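Local coordinates for diaminobutyrate-pyruvate transaminase and L-2,4-diaminobutyrate decarboxylase (Vibrio parahaemolyticus, PDB 2QMA), which probably binds pyridoxal 5'-phosphate and acts as an L-2,4-diaminobutyrate decarboxylase in this C-terminal domain of a longer, two-activity protein, at residues 137-149 and 373-385. Sequence-based numbering, arbitrary orientation.
With EDO (1,2-ethanediol), chain C.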
loop_
_atom_site.group_PDB
_atom_site.type_symbol
_atom_site.label_atom_id
_atom_site.label_comp_id
_atom_site.label_asym_id
_atom_site.label_seq_id
_atom_site.Cartn_x
_atom_site.Cartn_y
_atom_site.Cartn_z
ATOM N N SER A 137 -15.322 -12.916 -0.911
ATOM C CA SER A 137 -14.481 -14.051 -0.488
ATOM C C SER A 137 -13.151 -13.554 0.121
ATOM O O SER A 137 -12.604 -14.187 1.038
ATOM C CB SER A 137 -14.215 -15.000 -1.651
ATOM O OG SER A 137 -13.553 -14.334 -2.709
ATOM N N ALA A 138 -12.686 -12.403 -0.356
ATOM C CA ALA A 138 -11.380 -11.856 0.035
ATOM C C ALA A 138 -11.382 -11.465 1.514
ATOM O O ALA A 138 -10.452 -11.762 2.232
ATOM C CB ALA A 138 -11.016 -10.687 -0.821
ATOM N N THR A 139 -12.489 -10.887 1.980
ATOM C CA THR A 139 -12.576 -10.492 3.400
ATOM C C THR A 139 -12.333 -11.693 4.293
ATOM O O THR A 139 -11.600 -11.599 5.272
ATOM C CB THR A 139 -13.921 -9.856 3.704
ATOM O OG1 THR A 139 -13.949 -8.569 3.060
ATOM C CG2 THR A 139 -14.091 -9.689 5.209
ATOM N N TYR A 140 -12.939 -12.826 3.938
ATOM C CA TYR A 140 -12.816 -14.010 4.767
ATOM C C TYR A 140 -11.421 -14.627 4.638
ATOM O O TYR A 140 -10.889 -15.122 5.626
ATOM C CB TYR A 140 -13.887 -15.019 4.394
ATOM C CG TYR A 140 -15.302 -14.574 4.626
ATOM C CD1 TYR A 140 -15.706 -14.024 5.844
ATOM C CD2 TYR A 140 -16.265 -14.755 3.631
ATOM C CE1 TYR A 140 -17.034 -13.653 6.044
ATOM C CE2 TYR A 140 -17.591 -14.400 3.840
ATOM C CZ TYR A 140 -17.960 -13.847 5.019
ATOM O OH TYR A 140 -19.284 -13.490 5.192
ATOM N N VAL A 141 -10.835 -14.574 3.432
ATOM C CA VAL A 141 -9.444 -15.019 3.218
ATOM C C VAL A 141 -8.500 -14.251 4.140
ATOM O O VAL A 141 -7.730 -14.870 4.867
ATOM C CB VAL A 141 -8.987 -14.901 1.744
ATOM C CG1 VAL A 141 -7.463 -15.095 1.578
ATOM C CG2 VAL A 141 -9.793 -15.934 0.842
ATOM N N GLU A 142 -8.566 -12.913 4.093
ATOM C CA GLU A 142 -7.760 -12.072 4.994
ATOM C C GLU A 142 -7.970 -12.466 6.481
ATOM O O GLU A 142 -6.978 -12.662 7.222
ATOM C CB GLU A 142 -8.025 -10.567 4.799
ATOM C CG GLU A 142 -7.046 -9.782 5.677
ATOM C CD GLU A 142 -6.952 -8.307 5.434
ATOM O OE1 GLU A 142 -6.872 -7.864 4.264
ATOM O OE2 GLU A 142 -6.877 -7.595 6.466
ATOM N N GLN A 143 -9.230 -12.574 6.936
ATOM C CA GLN A 143 -9.446 -12.926 8.340
ATOM C C GLN A 143 -8.868 -14.318 8.710
ATOM O O GLN A 143 -8.302 -14.507 9.779
ATOM C CB GLN A 143 -10.918 -12.839 8.731
ATOM C CG GLN A 143 -11.110 -12.928 10.269
ATOM C CD GLN A 143 -10.545 -11.707 11.033
ATOM O OE1 GLN A 143 -10.883 -10.569 10.735
ATOM N NE2 GLN A 143 -9.686 -11.962 12.021
ATOM N N LYS A 144 -9.031 -15.275 7.817
ATOM C CA LYS A 144 -8.493 -16.635 7.969
ATOM C C LYS A 144 -6.962 -16.578 8.195
ATOM O O LYS A 144 -6.437 -17.230 9.108
ATOM C CB LYS A 144 -8.821 -17.452 6.697
ATOM C CG LYS A 144 -8.111 -18.804 6.528
ATOM C CD LYS A 144 -8.283 -19.767 7.712
ATOM C CE LYS A 144 -7.874 -21.189 7.286
ATOM N NZ LYS A 144 -7.792 -22.177 8.441
ATOM N N VAL A 145 -6.270 -15.838 7.313
ATOM C CA VAL A 145 -4.801 -15.721 7.366
ATOM C C VAL A 145 -4.413 -15.011 8.668
ATOM O O VAL A 145 -3.445 -15.412 9.352
ATOM C CB VAL A 145 -4.236 -14.950 6.137
ATOM C CG1 VAL A 145 -2.765 -14.554 6.346
ATOM C CG2 VAL A 145 -4.425 -15.711 4.836
ATOM N N VAL A 146 -5.172 -13.959 9.013
ATOM C CA VAL A 146 -4.921 -13.226 10.273
ATOM C C VAL A 146 -5.057 -14.171 11.485
ATOM O O VAL A 146 -4.215 -14.162 12.402
ATOM C CB VAL A 146 -5.837 -11.968 10.429
ATOM C CG1 VAL A 146 -5.807 -11.492 11.884
ATOM C CG2 VAL A 146 -5.318 -10.819 9.539
ATOM N N ASN A 147 -6.154 -14.935 11.509
ATOM C CA ASN A 147 -6.407 -15.888 12.596
ATOM C C ASN A 147 -5.283 -16.904 12.707
ATOM O O ASN A 147 -4.819 -17.226 13.810
ATOM C CB ASN A 147 -7.742 -16.624 12.381
ATOM C CG ASN A 147 -8.960 -15.726 12.562
ATOM O OD1 ASN A 147 -10.054 -16.121 12.181
ATOM N ND2 ASN A 147 -8.784 -14.538 13.153
ATOM N N TRP A 148 -4.835 -17.392 11.552
ATOM C CA TRP A 148 -3.730 -18.357 11.475
ATOM C C TRP A 148 -2.457 -17.720 12.081
ATOM O O TRP A 148 -1.751 -18.333 12.883
ATOM C CB TRP A 148 -3.513 -18.765 9.995
ATOM C CG TRP A 148 -2.422 -19.760 9.738
ATOM C CD1 TRP A 148 -2.487 -21.105 9.921
ATOM C CD2 TRP A 148 -1.097 -19.474 9.246
ATOM N NE1 TRP A 148 -1.284 -21.676 9.604
ATOM C CE2 TRP A 148 -0.402 -20.708 9.199
ATOM C CE3 TRP A 148 -0.410 -18.282 8.911
ATOM C CZ2 TRP A 148 0.926 -20.810 8.750
ATOM C CZ3 TRP A 148 0.918 -18.362 8.497
ATOM C CH2 TRP A 148 1.577 -19.626 8.407
ATOM N N LEU A 149 -2.184 -16.482 11.698
ATOM C CA LEU A 149 -0.977 -15.789 12.168
ATOM C C LEU A 149 -1.012 -15.658 13.686
ATOM O O LEU A 149 -0.025 -15.895 14.369
ATOM C CB LEU A 149 -0.933 -14.374 11.554
ATOM C CG LEU A 149 -0.519 -14.320 10.085
ATOM C CD1 LEU A 149 -0.714 -12.880 9.550
ATOM C CD2 LEU A 149 0.945 -14.828 9.972
ATOM N N LYS A 373 -7.992 -0.835 -0.089
ATOM C CA LYS A 373 -6.765 -1.609 0.092
ATOM C C LYS A 373 -6.819 -2.935 -0.678
ATOM O O LYS A 373 -7.909 -3.468 -0.953
ATOM C CB LYS A 373 -6.186 -1.627 1.517
ATOM C CG LYS A 373 -6.628 -2.734 2.535
ATOM C CD LYS A 373 -5.545 -2.989 3.546
ATOM C CE LYS A 373 -5.495 -4.502 3.982
ATOM N NZ LYS A 373 -6.584 -4.932 4.918
ATOM N N ARG A 374 -5.640 -3.377 -1.101
ATOM C CA ARG A 374 -5.558 -4.499 -2.017
ATOM C C ARG A 374 -5.507 -5.837 -1.274
ATOM O O ARG A 374 -5.215 -5.920 -0.071
ATOM C CB ARG A 374 -4.462 -4.334 -3.105
ATOM C CG ARG A 374 -3.129 -4.828 -2.776
ATOM C CD ARG A 374 -1.997 -4.273 -3.638
ATOM N NE ARG A 374 -2.047 -4.654 -5.058
ATOM C CZ ARG A 374 -1.577 -5.804 -5.564
ATOM N NH1 ARG A 374 -1.672 -6.040 -6.884
ATOM N NH2 ARG A 374 -1.002 -6.708 -4.779
ATOM N N PHE A 375 -5.854 -6.877 -2.025
ATOM C CA PHE A 375 -6.029 -8.230 -1.497
ATOM C C PHE A 375 -4.657 -8.938 -1.343
ATOM O O PHE A 375 -4.446 -10.048 -1.850
ATOM C CB PHE A 375 -7.014 -8.962 -2.463
ATOM C CG PHE A 375 -7.437 -10.369 -2.021
ATOM C CD1 PHE A 375 -7.207 -10.846 -0.727
ATOM C CD2 PHE A 375 -8.113 -11.191 -2.925
ATOM C CE1 PHE A 375 -7.617 -12.138 -0.344
ATOM C CE2 PHE A 375 -8.529 -12.491 -2.549
ATOM C CZ PHE A 375 -8.276 -12.950 -1.254
ATOM N N ASP A 376 -3.727 -8.311 -0.632
ATOM C CA ASP A 376 -2.421 -8.933 -0.430
ATOM C C ASP A 376 -2.431 -10.292 0.358
ATOM O O ASP A 376 -1.508 -11.123 0.242
ATOM C CB ASP A 376 -1.459 -7.943 0.259
ATOM C CG ASP A 376 -1.100 -6.773 -0.630
ATOM O OD1 ASP A 376 -0.832 -7.036 -1.810
ATOM O OD2 ASP A 376 -1.112 -5.598 -0.151
ATOM N N ALA A 377 -3.454 -10.486 1.169
ATOM C CA ALA A 377 -3.509 -11.654 2.063
ATOM C C ALA A 377 -3.608 -12.924 1.211
ATOM O O ALA A 377 -3.311 -14.027 1.699
ATOM C CB ALA A 377 -4.686 -11.543 3.006
ATOM N N LEU A 378 -3.986 -12.765 -0.063
ATOM C CA LEU A 378 -4.145 -13.946 -0.960
ATOM C C LEU A 378 -2.791 -14.609 -1.134
ATOM O O LEU A 378 -2.696 -15.834 -1.126
ATOM C CB LEU A 378 -4.809 -13.616 -2.316
ATOM C CG LEU A 378 -5.004 -14.822 -3.289
ATOM C CD1 LEU A 378 -6.028 -15.830 -2.760
ATOM C CD2 LEU A 378 -5.402 -14.404 -4.748
ATOM N N LYS A 379 -1.734 -13.791 -1.205
ATOM C CA LYS A 379 -0.374 -14.275 -1.333
ATOM C C LYS A 379 -0.052 -15.280 -0.204
ATOM O O LYS A 379 0.397 -16.382 -0.502
ATOM C CB LYS A 379 0.632 -13.126 -1.281
ATOM C CG LYS A 379 0.430 -12.063 -2.355
ATOM C CD LYS A 379 1.209 -10.793 -1.952
ATOM C CE LYS A 379 0.786 -9.650 -2.763
ATOM N NZ LYS A 379 1.737 -8.507 -2.615
ATOM N N VAL A 380 -0.279 -14.892 1.057
ATOM C CA VAL A 380 0.059 -15.767 2.180
ATOM C C VAL A 380 -0.886 -16.982 2.159
ATOM O O VAL A 380 -0.464 -18.116 2.450
ATOM C CB VAL A 380 -0.022 -15.047 3.545
ATOM C CG1 VAL A 380 0.429 -15.981 4.674
ATOM C CG2 VAL A 380 0.803 -13.743 3.558
ATOM N N PHE A 381 -2.164 -16.757 1.850
ATOM C CA PHE A 381 -3.164 -17.829 1.843
ATOM C C PHE A 381 -2.717 -18.914 0.859
ATOM O O PHE A 381 -2.716 -20.106 1.204
ATOM C CB PHE A 381 -4.551 -17.246 1.511
ATOM C CG PHE A 381 -5.680 -18.248 1.458
ATOM C CD1 PHE A 381 -6.247 -18.745 2.622
ATOM C CD2 PHE A 381 -6.241 -18.612 0.237
ATOM C CE1 PHE A 381 -7.337 -19.607 2.573
ATOM C CE2 PHE A 381 -7.324 -19.485 0.190
ATOM C CZ PHE A 381 -7.873 -19.972 1.356
HETATM N N MSE A 382 -2.285 -18.503 -0.335
HETATM C CA MSE A 382 -1.800 -19.464 -1.348
HETATM C C MSE A 382 -0.446 -20.070 -0.990
HETATM O O MSE A 382 -0.256 -21.292 -1.108
HETATM C CB MSE A 382 -1.765 -18.832 -2.747
HETATM C CG MSE A 382 -3.157 -18.361 -3.163
HETATM SE SE MSE A 382 -3.371 -17.842 -5.008
HETATM C CE MSE A 382 -2.485 -19.362 -5.847
ATOM N N THR A 383 0.472 -19.232 -0.519
ATOM C CA THR A 383 1.805 -19.678 -0.120
ATOM C C THR A 383 1.769 -20.791 0.954
ATOM O O THR A 383 2.513 -21.807 0.838
ATOM C CB THR A 383 2.661 -18.481 0.349
ATOM O OG1 THR A 383 3.150 -17.751 -0.796
ATOM C CG2 THR A 383 3.821 -18.957 1.205
HETATM N N MSE A 384 0.906 -20.635 1.967
HETATM C CA MSE A 384 0.827 -21.646 3.055
HETATM C C MSE A 384 0.163 -22.974 2.649
HETATM O O MSE A 384 0.375 -24.018 3.298
HETATM C CB MSE A 384 0.181 -21.064 4.314
HETATM C CG MSE A 384 1.010 -19.905 4.925
HETATM SE SE MSE A 384 2.914 -20.253 5.126
HETATM C CE MSE A 384 3.565 -19.570 3.495
ATOM N N GLN A 385 -0.672 -22.918 1.620
ATOM C CA GLN A 385 -1.252 -24.135 1.039
ATOM C C GLN A 385 -0.274 -24.927 0.186
ATOM O O GLN A 385 -0.388 -26.169 0.093
ATOM C CB GLN A 385 -2.481 -23.813 0.207
ATOM C CG GLN A 385 -3.695 -23.385 1.010
ATOM C CD GLN A 385 -4.809 -23.041 0.051
ATOM O OE1 GLN A 385 -5.390 -23.928 -0.573
ATOM N NE2 GLN A 385 -5.060 -21.746 -0.134
HETATM C C1 EDO C . -8.179 -20.834 11.861
HETATM O O1 EDO C . -9.077 -20.878 10.721
HETATM C C2 EDO C . -6.743 -20.460 11.501
HETATM O O2 EDO C . -6.209 -21.339 10.511
HETATM O O HOH W 1 -5.432 -8.447 2.090
#
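A138, V141, V145 and W148 of helix 136-152 pack on residues 375-384, in and just before helix 377-386. Both belong to the large domain, consistent with the fold-type I PLP-dependent decarboxylases, which is built round a seven-stranded mixed sheet. The axes of 137-149 and 377-385 come within 9.0 Å and cross at 62°.

The F375 ring is sandwiched. A138 CB sits 3.4 Å from its centroid, nearly on the ring normal, and L378 CB lies over the opposite face. V141 CG1 meets the rim of this ring in plane and also lies over a face of F381. With CG1 anti to the backbone N (chi1 168°), this one methyl meets both rings. V145 CG2 and K144 CG approach the edge of F381.

V145 CG1 touches V380 CG1, and A377 CB comes 3.7 Å from E142 CA. Small A377 lets the backbones approach closely here.

The polar end is a salt bridge. K373 NZ bonds to E142 OE1 at 3.0 Å, on its syn lone pair, and more weakly to OE2. E142 OE2 also accepts from F163 N. A water donates to E142 OE1 (2.7 Å) and accepts from A377 N.

The second subunit borders the contact: its D74 accepts from W148 NE1. At the far end M384 makes a Met-aromatic contact with W148. M384 CG lies over the six-membered ring, while SE of this selenomethionine approaches obliquely, 3.6 Å from W148 CH2.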